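Local coordinates for protein Asp/Glu-specific dipeptidyl-peptidase (Flavobacterium psychrophilum, PDB 5JXF) that removes dipeptides from the N-terminus of oligopeptides as a serine-type dipeptidyl-peptidase of family S46, strictly requiring Asp or Glu at the P1 position, at residues A[298-301]-A[302-306]; A[343-346]-A[347-351]. All coordinates share one frame; numbering follows the deposited sequence.

Contact 1: residues A[298-301]-A[302-306]; sequences VAQI and VNETN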
ATOM      1  N   VAL A 298      19.364 -15.975 -14.663  1.00 70.79           N
ATOM      2  CA  VAL A 298      18.217 -15.458 -13.941  1.00 71.06           C
ATOM      3  C   VAL A 298      18.026 -16.232 -12.628  1.00 64.17           C
ATOM      4  O   VAL A 298      17.791 -15.631 -11.577  1.00 60.40           O
ATOM      5  CB  VAL A 298      16.938 -15.535 -14.809  1.00 74.53           C
ATOM      6  CG1 VAL A 298      15.778 -14.811 -14.146  1.00 68.87           C
ATOM      7  CG2 VAL A 298      17.208 -14.942 -16.187  1.00 69.81           C
ATOM      8  N   ALA A 299      18.161 -17.556 -12.685  1.00 68.14           N
ATOM      9  CA  ALA A 299      17.970 -18.387 -11.497  1.00 72.13           C
ATOM     10  C   ALA A 299      19.002 -18.061 -10.424  1.00 74.88           C
ATOM     11  O   ALA A 299      18.680 -18.039  -9.242  1.00 81.35           O
ATOM     12  CB  ALA A 299      18.018 -19.873 -11.854  1.00 66.75           C
ATOM     13  N   GLN A 300      20.236 -17.785 -10.835  1.00 72.20           N
ATOM     14  CA  GLN A 300      21.282 -17.437  -9.879  1.00 71.87           C
ATOM     15  C   GLN A 300      20.989 -16.095  -9.211  1.00 75.30           C
ATOM     16  O   GLN A 300      21.260 -15.896  -8.024  1.00 78.35           O
ATOM     17  CB  GLN A 300      22.649 -17.395 -10.564  1.00 72.84           C
ATOM     18  CG  GLN A 300      23.801 -17.130  -9.604  1.00 80.54           C
ATOM     19  CD  GLN A 300      25.113 -16.847 -10.317  1.00 87.84           C
ATOM     20  OE1 GLN A 300      25.128 -16.395 -11.457  1.00 88.32           O
ATOM     21  NE2 GLN A 300      26.223 -17.140  -9.649  1.00 91.53           N
ATOM     22  N   ILE A 301      20.449 -15.168  -9.989  1.00 72.99           N
ATOM     23  CA  ILE A 301      20.102 -13.862  -9.466  1.00 71.65           C
ATOM     24  C   ILE A 301      19.028 -14.035  -8.412  1.00 68.44           C
ATOM     25  O   ILE A 301      19.170 -13.626  -7.257  1.00 65.33           O
ATOM     26  CB  ILE A 301      19.587 -12.913 -10.574  1.00 70.11           C
ATOM     27  CG1 ILE A 301      20.685 -12.626 -11.598  1.00 65.79           C
ATOM     28  CG2 ILE A 301      19.036 -11.633  -9.961  1.00 66.81           C
ATOM     29  CD1 ILE A 301      20.170 -11.996 -12.888  1.00 61.65           C
ATOM     30  N   VAL A 302      17.944 -14.656  -8.834  1.00 66.17           N
ATOM     31  CA  VAL A 302      16.774 -14.792  -7.993  1.00 72.69           C
ATOM     32  C   VAL A 302      17.050 -15.674  -6.771  1.00 82.55           C
ATOM     33  O   VAL A 302      16.719 -15.304  -5.641  1.00 88.90           O
ATOM     34  CB  VAL A 302      15.611 -15.366  -8.806  1.00 71.10           C
ATOM     35  CG1 VAL A 302      14.511 -15.842  -7.896  1.00 77.38           C
ATOM     36  CG2 VAL A 302      15.097 -14.323  -9.779  1.00 62.35           C
ATOM     37  N   ASN A 303      17.683 -16.820  -7.003  1.00 78.25           N
ATOM     38  CA  ASN A 303      17.846 -17.816  -5.952  1.00 79.03           C
ATOM     39  C   ASN A 303      18.999 -17.572  -4.978  1.00 80.38           C
ATOM     40  O   ASN A 303      18.910 -17.980  -3.826  1.00 87.38           O
ATOM     41  CB  ASN A 303      18.011 -19.214  -6.561  1.00 76.77           C
ATOM     42  CG  ASN A 303      16.762 -19.693  -7.286  1.00 80.13           C
ATOM     43  OD1 ASN A 303      15.634 -19.418  -6.864  1.00 76.79           O
ATOM     44  ND2 ASN A 303      16.962 -20.446  -8.363  1.00 83.26           N
ATOM     45  N   GLU A 304      20.083 -16.925  -5.396  1.00 68.47           N
ATOM     46  CA  GLU A 304      21.199 -16.845  -4.456  1.00 75.22           C
ATOM     47  C   GLU A 304      21.986 -15.541  -4.364  1.00 71.20           C
ATOM     48  O   GLU A 304      22.345 -15.145  -3.256  1.00 77.90           O
ATOM     49  CB  GLU A 304      22.164 -17.997  -4.734  1.00 89.00           C
ATOM     50  CG  GLU A 304      22.218 -18.437  -6.181  1.00 93.74           C
ATOM     51  CD  GLU A 304      22.438 -19.930  -6.308  1.00102.48           C
ATOM     52  OE1 GLU A 304      22.330 -20.632  -5.272  1.00107.09           O
ATOM     53  OE2 GLU A 304      22.717 -20.395  -7.436  1.00103.95           O
ATOM     54  N   THR A 305      22.255 -14.855  -5.472  1.00 63.41           N
ATOM     55  CA  THR A 305      23.003 -13.604  -5.356  1.00 64.73           C
ATOM     56  C   THR A 305      22.161 -12.501  -4.696  1.00 69.23           C
ATOM     57  O   THR A 305      22.594 -11.889  -3.720  1.00 72.68           O
ATOM     58  CB  THR A 305      23.525 -13.103  -6.724  1.00 71.88           C
ATOM     59  OG1 THR A 305      22.433 -12.946  -7.633  1.00 84.78           O
ATOM     60  CG2 THR A 305      24.532 -14.092  -7.312  1.00 73.60           C
ATOM     61  N   ASN A 306      20.964 -12.251  -5.216  1.00 65.18           N
ATOM     62  CA  ASN A 306      20.107 -11.213  -4.648  1.00 67.67           C
ATOM     63  C   ASN A 306      19.741 -11.420  -3.168  1.00 68.95           C
ATOM     64  O   ASN A 306      19.855 -10.479  -2.377  1.00 71.75           O
ATOM     65  CB  ASN A 306      18.821 -11.064  -5.471  1.00 66.11           C
ATOM     66  CG  ASN A 306      18.968 -10.061  -6.600  1.00 71.99           C
ATOM     67  OD1 ASN A 306      20.081  -9.665  -6.948  1.00 71.04           O
ATOM     68  ND2 ASN A 306      17.844  -9.635  -7.170  1.00 74.09           N
TER
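Backbone bonds from Val302 N to Val298 O and from Asn303 N to Ala299 O keep the regular i to i+4 helical step, before the turn widens and Thr305 N and Asn306 N reach back five residues to Gln300 O and Ile301 O. This is a pi-type turn within helix 295-325, and Gln300 O is its most heavily used acceptor. Thr305 N meets that oxygen almost head-on at 2.9 Å, Glu304 N lies to one side of its carbonyl plane at 3.1 Å, and Thr305 OG1 adds a third bond to Gln300 O from the opposite side at 3.2 Å. A chi1 of 57° sets OG1 between the backbone N and carbonyl carbon of its own residue, turned back toward the preceding turn. Thr305 CG2 meanwhile packs 3.9 Å from Gln300 CG, and the two side chains cross at about a right angle. A valine at Thr305 would probably leave Gln300 O with its two amide donors alone, the hydroxyl's bond being lost. Gln300 and Glu304 also touch helix 386-415. Farther round, Asn306 lies alongside Ile301, its ND2 hydrogen-bonded to Ser352 OG of helix 328-357 and 3.6 Å from Ile301 CG2.

Contact 2: residues A[343-346]-A[347-351]; sequences NYWK and KWIGE. With ARG (arginine), chain E.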
ATOM      1  N   ASN A 343      19.106   2.311  -2.101  1.00 48.49           N
ATOM      2  CA  ASN A 343      18.511   2.275  -3.428  1.00 49.14           C
ATOM      3  C   ASN A 343      18.576   0.902  -4.096  1.00 52.52           C
ATOM      4  O   ASN A 343      17.577   0.409  -4.617  1.00 50.63           O
ATOM      5  CB  ASN A 343      19.195   3.307  -4.325  1.00 49.78           C
ATOM      6  CG  ASN A 343      18.456   3.517  -5.621  1.00 52.79           C
ATOM      7  OD1 ASN A 343      17.228   3.671  -5.635  1.00 47.59           O
ATOM      8  ND2 ASN A 343      19.195   3.511  -6.730  1.00 55.86           N
ATOM      9  N   TYR A 344      19.755   0.282  -4.086  1.00 54.06           N
ATOM     10  CA  TYR A 344      19.895  -1.059  -4.651  1.00 52.08           C
ATOM     11  C   TYR A 344      19.305  -2.156  -3.750  1.00 50.78           C
ATOM     12  O   TYR A 344      18.818  -3.176  -4.243  1.00 53.72           O
ATOM     13  CB  TYR A 344      21.367  -1.351  -4.955  1.00 53.11           C
ATOM     14  CG  TYR A 344      21.814  -0.629  -6.197  1.00 56.28           C
ATOM     15  CD1 TYR A 344      21.428  -1.082  -7.450  1.00 61.42           C
ATOM     16  CD2 TYR A 344      22.561   0.531  -6.119  1.00 58.88           C
ATOM     17  CE1 TYR A 344      21.807  -0.429  -8.601  1.00 68.04           C
ATOM     18  CE2 TYR A 344      22.950   1.202  -7.275  1.00 73.57           C
ATOM     19  CZ  TYR A 344      22.568   0.709  -8.512  1.00 73.25           C
ATOM     20  OH  TYR A 344      22.938   1.353  -9.669  1.00 81.76           O
ATOM     21  N   TRP A 345      19.348  -1.945  -2.437  1.00 53.88           N
ATOM     22  CA  TRP A 345      18.729  -2.887  -1.507  1.00 56.39           C
ATOM     23  C   TRP A 345      17.260  -3.071  -1.853  1.00 54.80           C
ATOM     24  O   TRP A 345      16.763  -4.198  -1.957  1.00 52.33           O
ATOM     25  CB  TRP A 345      18.862  -2.413  -0.065  1.00 59.84           C
ATOM     26  CG  TRP A 345      17.857  -3.068   0.845  1.00 61.68           C
ATOM     27  CD1 TRP A 345      17.905  -4.346   1.350  1.00 63.44           C
ATOM     28  CD2 TRP A 345      16.639  -2.487   1.347  1.00 65.38           C
ATOM     29  NE1 TRP A 345      16.796  -4.586   2.135  1.00 62.17           N
ATOM     30  CE2 TRP A 345      16.007  -3.464   2.151  1.00 66.13           C
ATOM     31  CE3 TRP A 345      16.026  -1.237   1.197  1.00 71.47           C
ATOM     32  CZ2 TRP A 345      14.789  -3.228   2.802  1.00 72.27           C
ATOM     33  CZ3 TRP A 345      14.818  -1.004   1.848  1.00 76.02           C
ATOM     34  CH2 TRP A 345      14.214  -1.995   2.639  1.00 71.70           C
ATOM     35  N   LYS A 346      16.570  -1.958  -2.055  1.00 52.88           N
ATOM     36  CA  LYS A 346      15.168  -2.052  -2.408  1.00 55.51           C
ATOM     37  C   LYS A 346      14.988  -2.490  -3.852  1.00 53.88           C
ATOM     38  O   LYS A 346      14.057  -3.244  -4.135  1.00 49.79           O
ATOM     39  CB  LYS A 346      14.440  -0.732  -2.176  1.00 53.21           C
ATOM     40  CG  LYS A 346      12.921  -0.887  -2.213  1.00 50.98           C
ATOM     41  CD  LYS A 346      12.215   0.429  -1.972  1.00 46.40           C
ATOM     42  CE  LYS A 346      10.709   0.224  -1.641  1.00 48.30           C
ATOM     43  NZ  LYS A 346       9.989   1.571  -1.642  1.00 50.42           N
ATOM     44  N   LYS A 347      15.869  -2.033  -4.760  1.00 49.68           N
ATOM     45  CA  LYS A 347      15.764  -2.436  -6.164  1.00 50.32           C
ATOM     46  C   LYS A 347      15.743  -3.954  -6.269  1.00 49.16           C
ATOM     47  O   LYS A 347      14.931  -4.541  -6.998  1.00 47.16           O
ATOM     48  CB  LYS A 347      16.928  -1.876  -7.032  1.00 45.24           C
ATOM     49  CG  LYS A 347      16.781  -2.245  -8.501  1.00 54.67           C
ATOM     50  CD  LYS A 347      18.106  -2.198  -9.266  1.00 67.67           C
ATOM     51  CE  LYS A 347      17.959  -2.775 -10.669  1.00 68.72           C
ATOM     52  NZ  LYS A 347      19.153  -2.481 -11.499  1.00 65.30           N
ATOM     53  N   TRP A 348      16.652  -4.582  -5.533  1.00 50.05           N
ATOM     54  CA  TRP A 348      16.865  -6.014  -5.641  1.00 54.55           C
ATOM     55  C   TRP A 348      15.652  -6.784  -5.102  1.00 53.17           C
ATOM     56  O   TRP A 348      15.296  -7.841  -5.625  1.00 51.92           O
ATOM     57  CB  TRP A 348      18.154  -6.407  -4.917  1.00 57.65           C
ATOM     58  CG  TRP A 348      19.404  -5.919  -5.664  1.00 57.21           C
ATOM     59  CD1 TRP A 348      19.507  -5.672  -6.998  1.00 50.57           C
ATOM     60  CD2 TRP A 348      20.690  -5.623  -5.102  1.00 50.87           C
ATOM     61  NE1 TRP A 348      20.776  -5.242  -7.305  1.00 55.69           N
ATOM     62  CE2 TRP A 348      21.522  -5.207  -6.159  1.00 55.73           C
ATOM     63  CE3 TRP A 348      21.216  -5.669  -3.807  1.00 54.70           C
ATOM     64  CZ2 TRP A 348      22.850  -4.840  -5.963  1.00 58.21           C
ATOM     65  CZ3 TRP A 348      22.534  -5.307  -3.617  1.00 55.15           C
ATOM     66  CH2 TRP A 348      23.336  -4.903  -4.688  1.00 58.18           C
ATOM     67  N   ILE A 349      15.010  -6.237  -4.075  1.00 53.74           N
ATOM     68  CA  ILE A 349      13.764  -6.821  -3.569  1.00 57.04           C
ATOM     69  C   ILE A 349      12.735  -6.858  -4.705  1.00 54.88           C
ATOM     70  O   ILE A 349      12.242  -7.932  -5.064  1.00 56.94           O
ATOM     71  CB  ILE A 349      13.251  -6.038  -2.345  1.00 62.92           C
ATOM     72  CG1 ILE A 349      14.210  -6.261  -1.172  1.00 68.77           C
ATOM     73  CG2 ILE A 349      11.794  -6.410  -1.984  1.00 55.56           C
ATOM     74  CD1 ILE A 349      13.979  -5.357   0.013  1.00 70.88           C
ATOM     75  N   GLY A 350      12.486  -5.700  -5.321  1.00 54.48           N
ATOM     76  CA  GLY A 350      11.567  -5.605  -6.444  1.00 57.64           C
ATOM     77  C   GLY A 350      11.936  -6.458  -7.638  1.00 59.75           C
ATOM     78  O   GLY A 350      11.077  -7.062  -8.276  1.00 62.90           O
ATOM     79  N   GLU A 351      13.228  -6.499  -7.946  1.00 54.72           N
ATOM     80  CA  GLU A 351      13.699  -7.244  -9.093  1.00 52.68           C
ATOM     81  C   GLU A 351      13.454  -8.739  -8.905  1.00 65.07           C
ATOM     82  O   GLU A 351      12.932  -9.407  -9.798  1.00 67.37           O
ATOM     83  CB  GLU A 351      15.184  -6.964  -9.328  1.00 56.78           C
ATOM     84  CG  GLU A 351      15.783  -7.790 -10.433  1.00 67.71           C
ATOM     85  CD  GLU A 351      17.263  -7.466 -10.673  1.00 70.08           C
ATOM     86  OE1 GLU A 351      18.117  -7.837  -9.823  1.00 58.88           O
ATOM     87  OE2 GLU A 351      17.555  -6.805 -11.698  1.00 68.84           O
TER
HETATM   88  N   ARG E 801      15.412   5.064  -7.275  1.00 73.38           N
HETATM   89  CA  ARG E 801      16.199   6.130  -7.878  1.00 76.34           C
HETATM   90  C   ARG E 801      17.167   5.507  -8.890  1.00 82.31           C
HETATM   91  O   ARG E 801      17.953   4.634  -8.536  1.00 78.78           O
HETATM   92  CB  ARG E 801      16.950   6.928  -6.805  1.00 69.79           C
HETATM   93  CG  ARG E 801      16.042   7.698  -5.834  1.00 73.87           C
HETATM   94  CD  ARG E 801      16.849   8.392  -4.734  1.00 69.92           C
HETATM   95  NE  ARG E 801      17.639   7.440  -3.959  1.00 62.69           N
HETATM   96  CZ  ARG E 801      17.216   6.845  -2.840  1.00 68.93           C
HETATM   97  NH1 ARG E 801      16.005   7.113  -2.351  1.00 82.54           N
HETATM   98  NH2 ARG E 801      18.006   5.984  -2.200  1.00 60.08           N
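Tyr344 CB and the indole of Trp348, one turn apart, make the closely packed part of this helical segment. Tyr344 CB sits over the face of the Trp348 six-membered ring, 4.0 Å from its centroid and only 12° off the ring normal, while the two ring planes are inclined at 40°. The same indole has Tyr344 O over one face, 3.1 Å from Trp348 CG, and that carbonyl also accepts the backbone N-H of Trp348. Beyond the segment, Lys309 makes a cation-pi contact with Trp348, and Ile310 and Arg313 of helix 295-325 touch it. Next along the helix, Ile349 CD1 lies over one face of the Trp345 ring, 3.5 Å from CE2 and offset toward the rim; the buried NE1 of Trp345 has no partner in the model. The backbone bond from Ile349 N to Trp345 O is weak, at 3.4 Å.

All this belongs to helix 328-357, whose Asn343 faces the substrate-binding cleft. With CG anti to the backbone N (chi1 -169°), its amide is directed at the bound arginine and both OD1 and ND2 meet the ligand's backbone atoms. OD1 accepts from the ligand N at 2.8 Å, and ND2 approaches the ligand O as a donor, at a distance so short that its exact length is doubtful. Asn228 ND2 also bonds to OD1 and so probably fixes which way round the amide sits.

In contrast to its CB, the ring of the exposed Tyr344 is more sparsely engaged across the segment: it meets the extended Lys347 chain obliquely, CD1 to CD 3.9 Å. The two side chains run side by side in the same direction, and Lys347 NZ continues to a salt bridge with Asp688. Lys346, also extended, instead sends NZ to the backbone oxygens of Asp225 and Asn228.

How the contacts relate
From the N terminus, helix 295-325 carries contact 1 near its start, and the next helix, 328-357, carries contact 2 in its second half. Each contact lies within a few turns of its own helix, so neither closes a long loop; they follow in series without nesting or crossing. The chain turns back between them, and their centres lie 13 Å apart. They meet where Asn306 ND2 of contact 1 approaches Glu351 OE1 of contact 2 at 3.2 Å, probably as a hydrogen bond. Contact 1 faces helices 360-375 and 386-415 as well, whereas contact 2 reaches the dipeptide site, near the residues of the probable charge relay.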